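Long-range contact in extracellular solute-binding protein (Conexibacter woesei, PDB 4P98), which probably serves as the membrane-tethered lipoprotein that captures solute for an ABC transport system: residues Y123-Q127 against F155-T159. Residues are numbered along the deposited sequence.
Sequences YDFGQ and FVLAT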
loop_
_atom_site.group_PDB
_atom_site.type_symbol
_atom_site.label_atom_id
_atom_site.label_comp_id
_atom_site.label_asym_id
_atom_site.label_seq_id
_atom_site.Cartn_x
_atom_site.Cartn_y
_atom_site.Cartn_z
ATOM N N TYR A 123 -8.879 2.189 -0.411
ATOM C CA TYR A 123 -8.335 1.228 -1.354
ATOM C C TYR A 123 -8.723 -0.171 -0.916
ATOM O O TYR A 123 -9.149 -0.381 0.224
ATOM C CB TYR A 123 -6.819 1.332 -1.459
ATOM C CG TYR A 123 -6.050 0.866 -0.211
ATOM C CD1 TYR A 123 -6.029 1.630 0.956
ATOM C CD2 TYR A 123 -5.330 -0.323 -0.220
ATOM C CE1 TYR A 123 -5.307 1.213 2.083
ATOM C CE2 TYR A 123 -4.606 -0.739 0.898
ATOM C CZ TYR A 123 -4.601 0.033 2.040
ATOM O OH TYR A 123 -3.885 -0.393 3.151
ATOM N N ASP A 124 -8.580 -1.124 -1.824
ATOM C CA ASP A 124 -8.973 -2.506 -1.558
ATOM C C ASP A 124 -7.714 -3.367 -1.422
ATOM O O ASP A 124 -6.900 -3.445 -2.347
ATOM C CB ASP A 124 -9.870 -3.045 -2.681
ATOM C CG ASP A 124 -11.291 -2.466 -2.654
ATOM O OD1 ASP A 124 -11.795 -2.063 -1.586
ATOM O OD2 ASP A 124 -11.922 -2.425 -3.727
ATOM N N PHE A 125 -7.564 -4.009 -0.263
ATOM C CA PHE A 125 -6.407 -4.875 0.012
ATOM C C PHE A 125 -6.259 -5.966 -1.040
ATOM O O PHE A 125 -5.156 -6.264 -1.485
ATOM C CB PHE A 125 -6.532 -5.509 1.401
ATOM C CG PHE A 125 -6.318 -4.537 2.522
ATOM C CD1 PHE A 125 -5.038 -4.119 2.846
ATOM C CD2 PHE A 125 -7.392 -4.044 3.250
ATOM C CE1 PHE A 125 -4.826 -3.216 3.878
ATOM C CE2 PHE A 125 -7.191 -3.144 4.288
ATOM C CZ PHE A 125 -5.905 -2.730 4.597
ATOM N N GLY A 126 -7.386 -6.525 -1.454
ATOM C CA GLY A 126 -7.410 -7.563 -2.477
ATOM C C GLY A 126 -6.696 -7.166 -3.760
ATOM O O GLY A 126 -6.135 -8.022 -4.430
ATOM N N GLN A 127 -6.711 -5.869 -4.095
ATOM C CA GLN A 127 -6.051 -5.371 -5.313
ATOM C C GLN A 127 -4.535 -5.340 -5.237
ATOM O O GLN A 127 -3.870 -5.580 -6.243
ATOM C CB GLN A 127 -6.577 -3.998 -5.720
ATOM C CG GLN A 127 -7.971 -4.092 -6.310
ATOM C CD GLN A 127 -8.343 -2.926 -7.201
ATOM O OE1 GLN A 127 -7.518 -2.101 -7.556
ATOM N NE2 GLN A 127 -9.612 -2.857 -7.554
ATOM N N PHE A 155 -8.747 -8.857 6.273
ATOM C CA PHE A 155 -8.034 -8.126 5.217
ATOM C C PHE A 155 -6.803 -8.890 4.714
ATOM O O PHE A 155 -6.451 -8.777 3.551
ATOM C CB PHE A 155 -7.667 -6.682 5.635
ATOM C CG PHE A 155 -6.483 -6.567 6.572
ATOM C CD1 PHE A 155 -6.647 -6.698 7.952
ATOM C CD2 PHE A 155 -5.216 -6.274 6.083
ATOM C CE1 PHE A 155 -5.564 -6.578 8.812
ATOM C CE2 PHE A 155 -4.133 -6.145 6.938
ATOM C CZ PHE A 155 -4.310 -6.302 8.303
ATOM N N VAL A 156 -6.150 -9.654 5.597
ATOM C CA VAL A 156 -5.015 -10.468 5.194
ATOM C C VAL A 156 -5.478 -11.625 4.291
ATOM O O VAL A 156 -4.903 -11.862 3.226
ATOM C CB VAL A 156 -4.250 -11.006 6.425
ATOM C CG1 VAL A 156 -3.100 -11.905 5.994
ATOM C CG2 VAL A 156 -3.739 -9.845 7.249
ATOM N N LEU A 157 -6.525 -12.326 4.705
ATOM C CA LEU A 157 -7.103 -13.414 3.894
ATOM C C LEU A 157 -7.581 -12.900 2.518
ATOM O O LEU A 157 -7.423 -13.577 1.491
ATOM C CB LEU A 157 -8.250 -14.081 4.646
ATOM C CG LEU A 157 -7.903 -14.840 5.932
ATOM C CD1 LEU A 157 -9.161 -15.341 6.623
ATOM C CD2 LEU A 157 -6.966 -15.995 5.627
ATOM N N ALA A 158 -8.120 -11.689 2.501
ATOM C CA ALA A 158 -8.522 -11.047 1.241
ATOM C C ALA A 158 -7.307 -10.754 0.336
ATOM O O ALA A 158 -7.349 -11.004 -0.889
ATOM C CB ALA A 158 -9.312 -9.780 1.516
ATOM N N THR A 159 -6.228 -10.256 0.937
ATOM C CA THR A 159 -5.000 -9.994 0.202
ATOM C C THR A 159 -4.504 -11.278 -0.462
ATOM O O THR A 159 -4.136 -11.277 -1.645
ATOM C CB THR A 159 -3.894 -9.419 1.113
ATOM O OG1 THR A 159 -4.354 -8.203 1.749
ATOM C CG2 THR A 159 -2.647 -9.104 0.308
#
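Phe125 lays one face of its ring over the CB of Phe155: this methylene sits 4.0 Å from the Phe125 ring centroid and 29° off the ring normal, a CH-pi contact, with Phe125 CD2 and Phe155 CB 3.6 Å apart. The two rings meet obliquely, centroids 4.8 Å apart and planes at 45°. Follow Phe125 back to its CB and the next neighbour is Thr159, whose OG1 lies 3.5 Å from that carbon. Thr159 OG1 donates to Phe155 O at 2.8 Å, which is consistent with its lying against an apolar carbon; the same carbonyl accepts the helical bond from Thr159 N at 3.0 Å. At the next residue, Gly126, the main chains come together: its CA is 4.3 Å from Thr159 CA and 3.8 Å from Ala158 O. The fold is the two-lobed, periplasmic-binding-protein type, each lobe built on a parallel sheet. The chain leaves strand 118-123 of the six-stranded sheet, enters helix 125-137, and then reaches strand 144-149 of the five-stranded sheet, so the contact packs the start of the helix at the crossing between lobes against the start of helix 154-170. Asp124 O accepts from Gln127 N at 3.0 Å as helix 125-137 starts, and Gln127, turned away, uses OE1 to bind Leu273 N. On the partner helix, Val156 and Leu157 touch Tyr180 on strand 175-180, an outermost strand of the five-stranded sheet, Phe155 also touches Phe184, and Ala158 touches Phe316 from near the C-terminus.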